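Local coordinates for protein terminal oxygenase component of carbazole 1,9a-dioxygenase (Sphingomonas, PDB 3GKQ) that probably hydroxylates carbazole as the Rieske nonheme iron terminal oxygenase of carbazole 1,9a-dioxygenase, using electrons passed through its [2Fe-2S] cluster, at residues 275-287 against 294-306. Numbering follows the deposited sequence.
Sequences PFPDPTLTQFEWY and HHLYLQMLGRRVG. With FE2 (Fe (II) ion), chain I.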
loop_
_atom_site.group_PDB
_atom_site.type_symbol
_atom_site.label_atom_id
_atom_site.label_comp_id
_atom_site.label_asym_id
_atom_site.label_seq_id
_atom_site.Cartn_x
_atom_site.Cartn_y
_atom_site.Cartn_z
ATOM N N PRO A 275 -41.151 -1.234 -12.527
ATOM C CA PRO A 275 -40.761 0.176 -12.650
ATOM C C PRO A 275 -40.015 0.608 -11.390
ATOM O O PRO A 275 -40.168 -0.008 -10.338
ATOM C CB PRO A 275 -42.102 0.882 -12.789
ATOM C CG PRO A 275 -42.952 0.104 -11.826
ATOM C CD PRO A 275 -42.568 -1.344 -12.122
ATOM N N PHE A 276 -39.216 1.664 -11.490
ATOM C CA PHE A 276 -38.456 2.140 -10.339
ATOM C C PHE A 276 -37.661 3.373 -10.744
ATOM O O PHE A 276 -37.183 3.460 -11.877
ATOM C CB PHE A 276 -37.513 1.028 -9.851
ATOM C CG PHE A 276 -36.925 1.283 -8.495
ATOM C CD1 PHE A 276 -35.779 2.061 -8.352
ATOM C CD2 PHE A 276 -37.559 0.806 -7.352
ATOM C CE1 PHE A 276 -35.275 2.358 -7.090
ATOM C CE2 PHE A 276 -37.061 1.099 -6.079
ATOM C CZ PHE A 276 -35.923 1.878 -5.949
ATOM N N PRO A 277 -37.505 4.347 -9.833
ATOM C CA PRO A 277 -38.000 4.416 -8.450
ATOM C C PRO A 277 -39.445 4.918 -8.357
ATOM O O PRO A 277 -39.907 5.325 -7.290
ATOM C CB PRO A 277 -37.025 5.383 -7.800
ATOM C CG PRO A 277 -36.815 6.382 -8.900
ATOM C CD PRO A 277 -36.636 5.503 -10.127
ATOM N N ASP A 278 -40.145 4.892 -9.484
ATOM C CA ASP A 278 -41.528 5.344 -9.543
ATOM C C ASP A 278 -42.225 4.567 -10.645
ATOM O O ASP A 278 -41.584 4.117 -11.597
ATOM C CB ASP A 278 -41.580 6.851 -9.834
ATOM C CG ASP A 278 -43.000 7.405 -9.807
ATOM O OD1 ASP A 278 -43.715 7.285 -10.827
ATOM O OD2 ASP A 278 -43.399 7.946 -8.755
ATOM N N PRO A 279 -43.548 4.377 -10.524
ATOM C CA PRO A 279 -44.301 3.639 -11.541
ATOM C C PRO A 279 -44.130 4.206 -12.952
ATOM O O PRO A 279 -44.392 3.518 -13.938
ATOM C CB PRO A 279 -45.740 3.745 -11.039
ATOM C CG PRO A 279 -45.565 3.731 -9.554
ATOM C CD PRO A 279 -44.399 4.679 -9.358
ATOM N N THR A 280 -43.689 5.456 -13.049
ATOM C CA THR A 280 -43.503 6.091 -14.354
ATOM C C THR A 280 -42.054 6.041 -14.831
ATOM O O THR A 280 -41.714 6.646 -15.849
ATOM C CB THR A 280 -43.922 7.571 -14.321
ATOM O OG1 THR A 280 -43.055 8.287 -13.430
ATOM C CG2 THR A 280 -45.372 7.709 -13.843
ATOM N N LEU A 281 -41.205 5.322 -14.104
ATOM C CA LEU A 281 -39.793 5.236 -14.465
ATOM C C LEU A 281 -39.251 3.813 -14.481
ATOM O O LEU A 281 -39.833 2.904 -13.894
ATOM C CB LEU A 281 -38.961 6.068 -13.487
ATOM C CG LEU A 281 -39.308 7.554 -13.379
ATOM C CD1 LEU A 281 -38.520 8.184 -12.240
ATOM C CD2 LEU A 281 -39.003 8.240 -14.700
ATOM N N THR A 282 -38.130 3.637 -15.173
ATOM C CA THR A 282 -37.462 2.345 -15.257
ATOM C C THR A 282 -35.986 2.598 -14.985
ATOM O O THR A 282 -35.385 3.497 -15.574
ATOM C CB THR A 282 -37.612 1.703 -16.653
ATOM O OG1 THR A 282 -38.990 1.401 -16.898
ATOM C CG2 THR A 282 -36.804 0.411 -16.735
ATOM N N GLN A 283 -35.402 1.816 -14.087
ATOM C CA GLN A 283 -33.998 1.996 -13.762
ATOM C C GLN A 283 -33.107 0.924 -14.381
ATOM O O GLN A 283 -33.429 -0.266 -14.351
ATOM C CB GLN A 283 -33.806 2.021 -12.247
ATOM C CG GLN A 283 -32.392 2.392 -11.831
ATOM C CD GLN A 283 -32.297 2.740 -10.365
ATOM O OE1 GLN A 283 -33.172 3.412 -9.824
ATOM N NE2 GLN A 283 -31.224 2.299 -9.713
ATOM N N PHE A 284 -31.987 1.369 -14.942
ATOM C CA PHE A 284 -31.006 0.492 -15.577
ATOM C C PHE A 284 -29.665 0.742 -14.886
ATOM O O PHE A 284 -29.272 1.895 -14.699
ATOM C CB PHE A 284 -30.875 0.838 -17.063
ATOM C CG PHE A 284 -32.165 0.739 -17.835
ATOM C CD1 PHE A 284 -32.563 -0.466 -18.405
ATOM C CD2 PHE A 284 -32.968 1.862 -18.015
ATOM C CE1 PHE A 284 -33.741 -0.552 -19.150
ATOM C CE2 PHE A 284 -34.149 1.786 -18.757
ATOM C CZ PHE A 284 -34.535 0.576 -19.327
ATOM N N GLU A 285 -28.963 -0.325 -14.508
ATOM C CA GLU A 285 -27.672 -0.172 -13.838
ATOM C C GLU A 285 -26.566 -1.017 -14.459
ATOM O O GLU A 285 -26.778 -2.181 -14.793
ATOM C CB GLU A 285 -27.768 -0.565 -12.361
ATOM C CG GLU A 285 -28.863 0.108 -11.569
ATOM C CD GLU A 285 -28.678 -0.082 -10.075
ATOM O OE1 GLU A 285 -28.296 -1.198 -9.653
ATOM O OE2 GLU A 285 -28.917 0.884 -9.323
ATOM N N TRP A 286 -25.386 -0.416 -14.598
ATOM C CA TRP A 286 -24.203 -1.096 -15.126
ATOM C C TRP A 286 -23.165 -1.119 -14.007
ATOM O O TRP A 286 -23.129 -0.222 -13.163
ATOM C CB TRP A 286 -23.613 -0.338 -16.322
ATOM C CG TRP A 286 -24.199 -0.697 -17.663
ATOM C CD1 TRP A 286 -23.701 -1.597 -18.560
ATOM C CD2 TRP A 286 -25.375 -0.141 -18.267
ATOM N NE1 TRP A 286 -24.489 -1.634 -19.689
ATOM C CE2 TRP A 286 -25.525 -0.748 -19.534
ATOM C CE3 TRP A 286 -26.319 0.814 -17.859
ATOM C CZ2 TRP A 286 -26.577 -0.433 -20.401
ATOM C CZ3 TRP A 286 -27.367 1.129 -18.718
ATOM C CH2 TRP A 286 -27.486 0.506 -19.976
ATOM N N TYR A 287 -22.333 -2.153 -14.006
ATOM C CA TYR A 287 -21.268 -2.313 -13.024
ATOM C C TYR A 287 -20.062 -2.647 -13.893
ATOM O O TYR A 287 -19.661 -3.802 -14.000
ATOM C CB TYR A 287 -21.586 -3.483 -12.097
ATOM C CG TYR A 287 -23.002 -3.460 -11.585
ATOM C CD1 TYR A 287 -23.368 -2.641 -10.518
ATOM C CD2 TYR A 287 -23.989 -4.223 -12.201
ATOM C CE1 TYR A 287 -24.695 -2.584 -10.076
ATOM C CE2 TYR A 287 -25.310 -4.171 -11.771
ATOM C CZ TYR A 287 -25.656 -3.352 -10.712
ATOM O OH TYR A 287 -26.966 -3.309 -10.294
ATOM N N HIS A 294 -12.192 -2.239 -8.466
ATOM C CA HIS A 294 -13.125 -1.130 -8.651
ATOM C C HIS A 294 -14.032 -1.312 -9.855
ATOM O O HIS A 294 -13.680 -1.998 -10.824
ATOM C CB HIS A 294 -12.373 0.194 -8.852
ATOM C CG HIS A 294 -11.273 0.429 -7.867
ATOM N ND1 HIS A 294 -10.086 -0.270 -7.896
ATOM C CD2 HIS A 294 -11.178 1.291 -6.824
ATOM C CE1 HIS A 294 -9.306 0.150 -6.915
ATOM N NE2 HIS A 294 -9.945 1.097 -6.252
ATOM N N HIS A 295 -15.206 -0.699 -9.789
ATOM C CA HIS A 295 -16.117 -0.728 -10.917
ATOM C C HIS A 295 -16.820 0.610 -11.031
ATOM O O HIS A 295 -16.911 1.373 -10.062
ATOM C CB HIS A 295 -17.140 -1.880 -10.833
ATOM C CG HIS A 295 -18.143 -1.758 -9.726
ATOM N ND1 HIS A 295 -17.892 -2.187 -8.440
ATOM C CD2 HIS A 295 -19.431 -1.331 -9.734
ATOM C CE1 HIS A 295 -18.981 -2.039 -7.705
ATOM N NE2 HIS A 295 -19.930 -1.523 -8.467
ATOM N N LEU A 296 -17.279 0.906 -12.237
ATOM C CA LEU A 296 -17.992 2.141 -12.505
ATOM C C LEU A 296 -19.474 1.799 -12.354
ATOM O O LEU A 296 -20.018 1.011 -13.124
ATOM C CB LEU A 296 -17.684 2.612 -13.930
ATOM C CG LEU A 296 -18.147 3.982 -14.437
ATOM C CD1 LEU A 296 -19.646 3.980 -14.616
ATOM C CD2 LEU A 296 -17.699 5.073 -13.467
ATOM N N TYR A 297 -20.107 2.370 -11.338
ATOM C CA TYR A 297 -21.524 2.136 -11.089
ATOM C C TYR A 297 -22.303 3.204 -11.857
ATOM O O TYR A 297 -22.305 4.375 -11.484
ATOM C CB TYR A 297 -21.795 2.216 -9.582
ATOM C CG TYR A 297 -23.252 2.145 -9.175
ATOM C CD1 TYR A 297 -24.133 1.264 -9.804
ATOM C CD2 TYR A 297 -23.740 2.932 -8.129
ATOM C CE1 TYR A 297 -25.464 1.163 -9.403
ATOM C CE2 TYR A 297 -25.073 2.840 -7.714
ATOM C CZ TYR A 297 -25.927 1.951 -8.356
ATOM O OH TYR A 297 -27.235 1.833 -7.941
ATOM N N LEU A 298 -22.937 2.781 -12.947
ATOM C CA LEU A 298 -23.705 3.665 -13.823
ATOM C C LEU A 298 -25.199 3.479 -13.549
ATOM O O LEU A 298 -25.722 2.374 -13.688
ATOM C CB LEU A 298 -23.416 3.307 -15.282
ATOM C CG LEU A 298 -23.275 4.365 -16.384
ATOM C CD1 LEU A 298 -23.880 3.795 -17.660
ATOM C CD2 LEU A 298 -23.962 5.665 -16.015
ATOM N N GLN A 299 -25.875 4.558 -13.170
ATOM C CA GLN A 299 -27.307 4.513 -12.869
ATOM C C GLN A 299 -28.093 5.311 -13.898
ATOM O O GLN A 299 -27.947 6.527 -13.970
ATOM C CB GLN A 299 -27.575 5.119 -11.495
ATOM C CG GLN A 299 -26.932 4.400 -10.340
ATOM C CD GLN A 299 -26.965 5.226 -9.074
ATOM O OE1 GLN A 299 -26.233 6.210 -8.942
ATOM N NE2 GLN A 299 -27.828 4.841 -8.138
ATOM N N MET A 300 -28.928 4.633 -14.680
ATOM C CA MET A 300 -29.728 5.311 -15.694
ATOM C C MET A 300 -31.214 5.201 -15.374
ATOM O O MET A 300 -31.692 4.150 -14.939
ATOM C CB MET A 300 -29.492 4.702 -17.083
ATOM C CG MET A 300 -28.030 4.507 -17.480
ATOM S SD MET A 300 -27.037 5.988 -17.364
ATOM C CE MET A 300 -27.691 6.945 -18.747
ATOM N N LEU A 301 -31.940 6.294 -15.584
ATOM C CA LEU A 301 -33.381 6.311 -15.368
ATOM C C LEU A 301 -34.028 6.627 -16.709
ATOM O O LEU A 301 -33.637 7.575 -17.394
ATOM C CB LEU A 301 -33.781 7.370 -14.335
ATOM C CG LEU A 301 -33.408 7.090 -12.875
ATOM C CD1 LEU A 301 -34.044 8.142 -11.989
ATOM C CD2 LEU A 301 -33.886 5.700 -12.463
ATOM N N GLY A 302 -35.003 5.817 -17.093
ATOM C CA GLY A 302 -35.666 6.044 -18.359
ATOM C C GLY A 302 -37.157 6.260 -18.209
ATOM O O GLY A 302 -37.782 5.737 -17.283
ATOM N N ARG A 303 -37.720 7.047 -19.119
ATOM C CA ARG A 303 -39.151 7.324 -19.120
ATOM C C ARG A 303 -39.643 7.448 -20.549
ATOM O O ARG A 303 -39.065 8.183 -21.353
ATOM C CB ARG A 303 -39.471 8.620 -18.369
ATOM C CG ARG A 303 -40.926 9.067 -18.546
ATOM C CD ARG A 303 -41.234 10.346 -17.784
ATOM N NE ARG A 303 -41.351 10.105 -16.350
ATOM C CZ ARG A 303 -41.416 11.064 -15.432
ATOM N NH1 ARG A 303 -41.374 12.342 -15.795
ATOM N NH2 ARG A 303 -41.524 10.744 -14.147
ATOM N N ARG A 304 -40.704 6.715 -20.862
ATOM C CA ARG A 304 -41.295 6.753 -22.193
ATOM C C ARG A 304 -41.853 8.162 -22.407
ATOM O O ARG A 304 -42.650 8.646 -21.603
ATOM C CB ARG A 304 -42.413 5.712 -22.290
ATOM C CG ARG A 304 -43.235 5.799 -23.557
ATOM C CD ARG A 304 -44.265 4.681 -23.642
ATOM N NE ARG A 304 -45.088 4.811 -24.842
ATOM C CZ ARG A 304 -45.981 3.910 -25.239
ATOM N NH1 ARG A 304 -46.171 2.803 -24.531
ATOM N NH2 ARG A 304 -46.685 4.114 -26.350
ATOM N N VAL A 305 -41.421 8.821 -23.478
ATOM C CA VAL A 305 -41.869 10.181 -23.772
ATOM C C VAL A 305 -42.461 10.316 -25.179
ATOM O O VAL A 305 -42.014 9.656 -26.118
ATOM C CB VAL A 305 -40.698 11.181 -23.608
ATOM C CG1 VAL A 305 -41.086 12.543 -24.141
ATOM C CG2 VAL A 305 -40.328 11.297 -22.139
ATOM N N GLY A 306 -43.467 11.179 -25.313
ATOM C CA GLY A 306 -44.110 11.383 -26.601
ATOM C C GLY A 306 -43.978 12.785 -27.175
ATOM O O GLY A 306 -44.469 13.058 -28.272
HETATM FE FE FE2 I . -9.525 2.323 -4.354
#
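Thr282, Phe284 and Trp286 pair with Gly302, Met300 and Leu298 as the two neighbouring strands of an antiparallel beta hairpin, buried in the catalytic domain's sheet between strands 270-274 and 161-170. Each pair is hydrogen-bonded in both directions, as with Phe284 N and Met300 O at 2.8 Å. On the face bearing these residues, Trp286 CZ3 lies 3.7 Å from Met300 CG, whose bent chain crosses the indole obliquely.

The other face carries a polar cluster. Tyr297 OH donates to Glu285 OE2, modelled 2.4 Å apart, a length so short that its exact value is doubtful; the carboxylate stands 89° to the phenol ring. The second oxygen, Glu285 OE1, accepts from Tyr287 OH at 2.6 Å, so both carboxylate oxygens are engaged. The two tyrosines meet rim to rim, CE1 of Tyr287 3.9 Å from CE1 of Tyr297, their planes only 5° apart.

At the far end, a bend at chi3 (-75°) turns the Arg303 guanidinium to Thr280, where NH2 donates a bent bond to OG1 at 3.0 Å, tilted out of the guanidinium plane; Leu281 CD2 packs against Arg303 NE. NH2 also forms a salt bridge with Glu317 of helix 308-328. A leucine here would probably leave Glu317 without its charged mate and Thr280 OG1 without this donor.

His294 NE2 binds an iron(II) ion at 2.3 Å, distinct from the one held by His186, His190 and Asp334. Both strands are part of the antiparallel sheet of the Bet v 1-like catalytic domain of Rieske oxygenases, where the Tyr297 side chain comes within about 5 Å of that of Asp334, a ligand of the mononuclear iron.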